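Local structure of Xcc_ctr_pt (Xanthomonas campestris pv. campestris, 6NJW) at residues C54-G57 and P63-K66; T59-Y64 and H77-D82. The protein probably cleaves nucleic acid in a metal-dependent way, this chain being the C-terminal Toprim nuclease region of a Class 2 OLD family protein. One frame throughout, in Å; residues are numbered along the deposited sequence.

Contact 1. Residues C54-G57 and P63-K66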
ATOM      1  N   CYS A  54      -2.627   0.635   9.328  1.00 35.38           N
ATOM      2  CA  CYS A  54      -4.018   0.297   9.583  1.00 36.67           C
ATOM      3  C   CYS A  54      -4.689  -0.055   8.260  1.00 38.58           C
ATOM      4  O   CYS A  54      -4.707   0.758   7.331  1.00 39.10           O
ATOM      5  CB  CYS A  54      -4.723   1.457  10.288  1.00 39.00           C
ATOM      6  SG  CYS A  54      -6.523   1.318  10.301  1.00 52.51           S
ATOM      7  N   SER A  55      -5.196  -1.276   8.164  1.00 42.26           N
ATOM      8  CA  SER A  55      -5.958  -1.700   7.000  1.00 42.04           C
ATOM      9  C   SER A  55      -7.410  -1.275   7.166  1.00 43.59           C
ATOM     10  O   SER A  55      -8.034  -1.588   8.179  1.00 43.07           O
ATOM     11  CB  SER A  55      -5.873  -3.219   6.840  1.00 43.16           C
ATOM     12  OG  SER A  55      -6.857  -3.675   5.936  1.00 45.14           O
ATOM     13  N   VAL A  56      -7.950  -0.546   6.184  1.00 39.74           N
ATOM     14  CA  VAL A  56      -9.363  -0.178   6.252  1.00 44.54           C
ATOM     15  C   VAL A  56     -10.271  -1.281   5.723  1.00 46.52           C
ATOM     16  O   VAL A  56     -11.491  -1.105   5.699  1.00 44.58           O
ATOM     17  CB  VAL A  56      -9.624   1.155   5.515  1.00 40.27           C
ATOM     18  CG1 VAL A  56      -8.680   2.246   6.032  1.00 42.28           C
ATOM     19  CG2 VAL A  56      -9.480   1.015   4.017  1.00 39.85           C
ATOM     20  N   GLY A  57      -9.715  -2.410   5.301  1.00 45.44           N
ATOM     21  CA  GLY A  57     -10.491  -3.554   4.852  1.00 52.34           C
ATOM     22  C   GLY A  57     -11.379  -3.262   3.658  1.00 50.25           C
ATOM     23  O   GLY A  57     -12.558  -3.616   3.650  1.00 48.84           O
ATOM     24  N   PRO A  63     -14.102   7.172   6.724  1.00 39.16           N
ATOM     25  CA  PRO A  63     -14.231   7.178   8.194  1.00 40.25           C
ATOM     26  C   PRO A  63     -12.906   7.337   8.903  1.00 38.88           C
ATOM     27  O   PRO A  63     -12.855   7.961   9.969  1.00 33.43           O
ATOM     28  CB  PRO A  63     -14.857   5.810   8.501  1.00 39.34           C
ATOM     29  CG  PRO A  63     -15.540   5.428   7.225  1.00 44.45           C
ATOM     30  CD  PRO A  63     -14.658   5.940   6.139  1.00 41.23           C
ATOM     31  N   TYR A  64     -11.824   6.797   8.338  1.00 37.39           N
ATOM     32  CA  TYR A  64     -10.511   6.946   8.963  1.00 36.67           C
ATOM     33  C   TYR A  64      -9.952   8.350   8.798  1.00 35.99           C
ATOM     34  O   TYR A  64      -9.286   8.868   9.706  1.00 35.19           O
ATOM     35  CB  TYR A  64      -9.547   5.917   8.383  1.00 36.80           C
ATOM     36  CG  TYR A  64      -9.933   4.538   8.816  1.00 37.54           C
ATOM     37  CD1 TYR A  64     -10.910   3.820   8.127  1.00 43.73           C
ATOM     38  CD2 TYR A  64      -9.371   3.970   9.945  1.00 44.88           C
ATOM     39  CE1 TYR A  64     -11.290   2.548   8.530  1.00 44.84           C
ATOM     40  CE2 TYR A  64      -9.746   2.699  10.364  1.00 49.03           C
ATOM     41  CZ  TYR A  64     -10.703   1.998   9.652  1.00 49.85           C
ATOM     42  OH  TYR A  64     -11.067   0.737  10.063  1.00 56.78           O
ATOM     43  N   VAL A  65     -10.158   8.973   7.635  1.00 35.24           N
ATOM     44  CA  VAL A  65      -9.712  10.353   7.484  1.00 34.08           C
ATOM     45  C   VAL A  65     -10.503  11.273   8.413  1.00 37.75           C
ATOM     46  O   VAL A  65      -9.959  12.241   8.968  1.00 37.89           O
ATOM     47  CB  VAL A  65      -9.805  10.788   6.006  1.00 30.86           C
ATOM     48  CG1 VAL A  65      -9.509  12.272   5.857  1.00 34.54           C
ATOM     49  CG2 VAL A  65      -8.835   9.973   5.183  1.00 36.74           C
ATOM     50  N   LYS A  66     -11.795  10.984   8.619  1.00 36.14           N
ATOM     51  CA  LYS A  66     -12.545  11.753   9.616  1.00 35.10           C
ATOM     52  C   LYS A  66     -11.940  11.590  11.006  1.00 32.11           C
ATOM     53  O   LYS A  66     -11.772  12.569  11.741  1.00 35.70           O
ATOM     54  CB  LYS A  66     -14.019  11.325   9.610  1.00 35.12           C
ATOM     55  CG  LYS A  66     -14.813  11.856   8.406  1.00 40.65           C
ATOM     56  CD  LYS A  66     -16.239  11.270   8.398  1.00 43.91           C
ATOM     57  CE  LYS A  66     -17.118  11.885   7.318  1.00 49.07           C
ATOM     58  NZ  LYS A  66     -18.505  11.313   7.390  1.00 48.34           N
TER
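Ser55, whose carbonyl O comes to 4.3 Å from Tyr64 OH, uses its own OG as an acceptor for Gly57 N at 3.2 Å. This is an ST turn. It turns the chain at the end of strand 51-55, an edge strand of the parallel Toprim sheet within this chain. The N-H...O angle of 147° is moderately bent, and a weak bond links the same OG to Glu27 O.

The contact itself is apolar. Strand 51-55 and the turn after it pack on helix 62-68 through the Tyr64 ring. Val56 CG1 sits over one face of that ring, 3.8 Å from its centroid and 24° off the normal, a CH-pi contact. The methyl is shifted toward the rim and is closest to Tyr64 CD1, at 3.4 Å. Val56 CB follows it at 3.7 Å from Tyr64 CE1. With CG1 anti to the carbonyl carbon of Val56 (chi1 -53°), the methyl is carried over the ring.

Cys54 adds a sulfur-aromatic contact. Its SG comes in obliquely on the same side of the ring plane as the valine methyl, but across the other half of the ring. Leu25 of the adjacent strand 22-26 also touches Tyr64. The side chain of Val56 is about 5 Å from that of Glu27, a known magnesium ligand of this protein that binds none in this model. Cys54 SG ends 3.5 Å from Tyr64 CE2.

Contact 2. Residues T59-Y64 and H77-D82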
ATOM      1  N   THR A  59     -11.964  -0.146   0.343  1.00 42.05           N
ATOM      2  CA  THR A  59     -11.555   1.085  -0.319  1.00 46.40           C
ATOM      3  C   THR A  59     -12.233   2.312   0.267  1.00 47.32           C
ATOM      4  O   THR A  59     -12.121   3.400  -0.305  1.00 47.99           O
ATOM      5  CB  THR A  59     -11.820   1.010  -1.829  1.00 54.40           C
ATOM      6  OG1 THR A  59     -13.216   0.794  -2.063  1.00 49.86           O
ATOM      7  CG2 THR A  59     -11.028  -0.137  -2.468  1.00 50.92           C
ATOM      8  N   ASN A  60     -12.922   2.180   1.393  1.00 43.90           N
ATOM      9  CA  ASN A  60     -13.585   3.321   2.001  1.00 46.52           C
ATOM     10  C   ASN A  60     -12.653   3.893   3.059  1.00 43.29           C
ATOM     11  O   ASN A  60     -12.652   3.442   4.204  1.00 39.43           O
ATOM     12  CB  ASN A  60     -14.931   2.939   2.600  1.00 42.45           C
ATOM     13  CG  ASN A  60     -15.675   4.145   3.114  1.00 45.02           C
ATOM     14  OD1 ASN A  60     -15.302   5.285   2.819  1.00 48.96           O
ATOM     15  ND2 ASN A  60     -16.725   3.913   3.893  1.00 52.23           N
ATOM     16  N   PHE A  61     -11.879   4.909   2.676  1.00 40.80           N
ATOM     17  CA  PHE A  61     -10.969   5.578   3.590  1.00 43.20           C
ATOM     18  C   PHE A  61     -11.635   6.697   4.378  1.00 40.83           C
ATOM     19  O   PHE A  61     -11.056   7.181   5.354  1.00 35.56           O
ATOM     20  CB  PHE A  61      -9.763   6.132   2.805  1.00 34.45           C
ATOM     21  CG  PHE A  61      -8.830   5.054   2.308  1.00 34.27           C
ATOM     22  CD1 PHE A  61      -7.831   4.560   3.126  1.00 31.91           C
ATOM     23  CD2 PHE A  61      -8.980   4.518   1.042  1.00 39.76           C
ATOM     24  CE1 PHE A  61      -6.977   3.562   2.683  1.00 33.98           C
ATOM     25  CE2 PHE A  61      -8.137   3.515   0.580  1.00 41.87           C
ATOM     26  CZ  PHE A  61      -7.126   3.027   1.405  1.00 35.48           C
ATOM     27  N   THR A  62     -12.847   7.099   4.005  1.00 36.48           N
ATOM     28  CA  THR A  62     -13.431   8.305   4.592  1.00 38.99           C
ATOM     29  C   THR A  62     -13.591   8.248   6.112  1.00 37.54           C
ATOM     30  O   THR A  62     -13.251   9.244   6.777  1.00 39.60           O
ATOM     31  CB  THR A  62     -14.768   8.592   3.896  1.00 41.49           C
ATOM     32  OG1 THR A  62     -14.544   8.599   2.485  1.00 39.92           O
ATOM     33  CG2 THR A  62     -15.289   9.945   4.305  1.00 39.10           C
ATOM     34  N   PRO A  63     -14.102   7.172   6.724  1.00 39.16           N
ATOM     35  CA  PRO A  63     -14.231   7.178   8.194  1.00 40.25           C
ATOM     36  C   PRO A  63     -12.906   7.337   8.903  1.00 38.88           C
ATOM     37  O   PRO A  63     -12.855   7.961   9.969  1.00 33.43           O
ATOM     38  CB  PRO A  63     -14.857   5.810   8.501  1.00 39.34           C
ATOM     39  CG  PRO A  63     -15.540   5.428   7.225  1.00 44.45           C
ATOM     40  CD  PRO A  63     -14.658   5.940   6.139  1.00 41.23           C
ATOM     41  N   TYR A  64     -11.824   6.797   8.338  1.00 37.39           N
ATOM     42  CA  TYR A  64     -10.511   6.946   8.963  1.00 36.67           C
ATOM     43  C   TYR A  64      -9.952   8.350   8.798  1.00 35.99           C
ATOM     44  O   TYR A  64      -9.286   8.868   9.706  1.00 35.19           O
ATOM     45  CB  TYR A  64      -9.547   5.917   8.383  1.00 36.80           C
ATOM     46  CG  TYR A  64      -9.933   4.538   8.816  1.00 37.54           C
ATOM     47  CD1 TYR A  64     -10.910   3.820   8.127  1.00 43.73           C
ATOM     48  CD2 TYR A  64      -9.371   3.970   9.945  1.00 44.88           C
ATOM     49  CE1 TYR A  64     -11.290   2.548   8.530  1.00 44.84           C
ATOM     50  CE2 TYR A  64      -9.746   2.699  10.364  1.00 49.03           C
ATOM     51  CZ  TYR A  64     -10.703   1.998   9.652  1.00 49.85           C
ATOM     52  OH  TYR A  64     -11.067   0.737  10.063  1.00 56.78           O
ATOM     53  N   HIS A  77      -1.285  11.364   8.741  1.00 31.53           N
ATOM     54  CA  HIS A  77      -1.583  10.076   8.146  1.00 32.96           C
ATOM     55  C   HIS A  77      -1.371  10.159   6.642  1.00 32.27           C
ATOM     56  O   HIS A  77      -1.314  11.240   6.061  1.00 36.89           O
ATOM     57  CB  HIS A  77      -3.020   9.636   8.451  1.00 35.38           C
ATOM     58  CG  HIS A  77      -4.038  10.588   7.920  1.00 33.77           C
ATOM     59  ND1 HIS A  77      -4.358  11.760   8.570  1.00 34.61           N
ATOM     60  CD2 HIS A  77      -4.756  10.583   6.771  1.00 36.19           C
ATOM     61  CE1 HIS A  77      -5.247  12.428   7.851  1.00 35.87           C
ATOM     62  NE2 HIS A  77      -5.504  11.736   6.756  1.00 38.03           N
ATOM     63  N   VAL A  78      -1.248   8.989   6.020  1.00 31.19           N
ATOM     64  CA  VAL A  78      -1.108   8.877   4.577  1.00 33.85           C
ATOM     65  C   VAL A  78      -2.080   7.805   4.095  1.00 32.99           C
ATOM     66  O   VAL A  78      -2.604   7.026   4.879  1.00 34.28           O
ATOM     67  CB  VAL A  78       0.341   8.538   4.165  1.00 31.49           C
ATOM     68  CG1 VAL A  78       1.269   9.695   4.521  1.00 33.00           C
ATOM     69  CG2 VAL A  78       0.808   7.241   4.851  1.00 32.09           C
ATOM     70  N   ILE A  79      -2.310   7.759   2.784  1.00 30.92           N
ATOM     71  CA  ILE A  79      -3.167   6.742   2.179  1.00 33.69           C
ATOM     72  C   ILE A  79      -2.426   6.082   1.025  1.00 33.10           C
ATOM     73  O   ILE A  79      -1.764   6.762   0.239  1.00 34.11           O
ATOM     74  CB  ILE A  79      -4.498   7.351   1.672  1.00 34.58           C
ATOM     75  CG1 ILE A  79      -5.443   7.626   2.842  1.00 35.95           C
ATOM     76  CG2 ILE A  79      -5.168   6.438   0.636  1.00 33.85           C
ATOM     77  CD1 ILE A  79      -6.642   8.519   2.457  1.00 34.68           C
ATOM     78  N   LEU A  80      -2.566   4.765   0.911  1.00 35.62           N
ATOM     79  CA  LEU A  80      -2.099   3.985  -0.229  1.00 35.01           C
ATOM     80  C   LEU A  80      -3.311   3.285  -0.820  1.00 36.56           C
ATOM     81  O   LEU A  80      -3.967   2.495  -0.131  1.00 35.31           O
ATOM     82  CB  LEU A  80      -1.051   2.948   0.200  1.00 32.63           C
ATOM     83  CG  LEU A  80       0.237   3.576   0.730  1.00 35.21           C
ATOM     84  CD1 LEU A  80       1.100   2.581   1.493  1.00 37.28           C
ATOM     85  CD2 LEU A  80       0.973   4.093  -0.480  1.00 41.16           C
ATOM     86  N   THR A  81      -3.606   3.558  -2.087  1.00 35.01           N
ATOM     87  CA  THR A  81      -4.790   2.956  -2.690  1.00 43.28           C
ATOM     88  C   THR A  81      -4.529   2.718  -4.171  1.00 45.62           C
ATOM     89  O   THR A  81      -3.582   3.264  -4.746  1.00 40.32           O
ATOM     90  CB  THR A  81      -6.031   3.835  -2.468  1.00 41.83           C
ATOM     91  OG1 THR A  81      -7.224   3.091  -2.776  1.00 41.06           O
ATOM     92  CG2 THR A  81      -5.960   5.089  -3.309  1.00 42.42           C
ATOM     93  N   ASP A  82      -5.372   1.876  -4.778  1.00 45.49           N
ATOM     94  CA  ASP A  82      -5.198   1.423  -6.157  1.00 47.19           C
ATOM     95  C   ASP A  82      -6.086   2.210  -7.112  1.00 50.49           C
ATOM     96  O   ASP A  82      -7.246   2.497  -6.801  1.00 47.12           O
ATOM     97  CB  ASP A  82      -5.521  -0.067  -6.278  1.00 51.70           C
ATOM     98  CG  ASP A  82      -4.485  -0.940  -5.596  1.00 53.11           C
ATOM     99  OD1 ASP A  82      -3.413  -0.413  -5.247  1.00 54.75           O
ATOM    100  OD2 ASP A  82      -4.739  -2.146  -5.406  1.00 60.50           O
TER
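Phe61 packs on Ile79 and Thr81 of strand 77-82, an inner strand of the parallel Toprim sheet. Phe61 lies near the start of helix 62-68, and its side chain reaches down onto the sheet. Ile79 CD1 meets Phe61 CB at 3.9 Å and also reaches CG. That CG lies anti to the carbonyl carbon of Phe61 (chi1 -71°), which carries the ring down onto the strand, leaning toward Thr81.

Farther out, Phe61 CD1 meets Ile79 CG1 at 3.9 Å. The Ile79 CG2 methyl stands almost exactly over the ring centre, 3.9 Å from the centroid of the Phe61 ring and 7° off its normal. This is a CH-pi contact, and CE1 and CZ are the ring carbons nearest to that methyl. At the tip, Phe61 CZ approaches Leu80 O at 3.6 Å, obliquely to the ring. Val100 of helix 93-104 and Leu25 of strand 22-26 also touch the ring.

Asn60 OD1 accepts from Thr62 N at 3.3 Å, a capping bond whose donor lies above the carbonyl plane. Strand 77-82 ends at Asp82, which binds magnesium together with Tyr209. Thr81 OG1 bonds to Glu27 OE2, as does the backbone N of Asp82, so two donors hold one carboxylate oxygen. Phe61 also touches Glu27. Its CE2 lies 3.7 Å from Thr81 CB and 3.5 Å from Thr81 OG1.

The two contacts lie side by side, with centres about 6 Å apart, in one Toprim domain. Along the chain, strand 51-55 leads through a loop into helix 62-68, then on to strand 77-82. This is a beta-alpha-beta crossover that passes over strand 22-26, which lies between the two strands it joins. Contact 1 joins the helix to strand 51-55 and contact 2 joins its entry to strand 77-82; they share Pro63 and Tyr64. They meet directly: Val56 CG1 lies 3.8 Å from Phe61 CD1, and Val65 CG2 lies 3.8 Å from Ile79 CD1. Both adjoin Glu27, so this packing borders the metal-binding region, as would fit the inferred nuclease role.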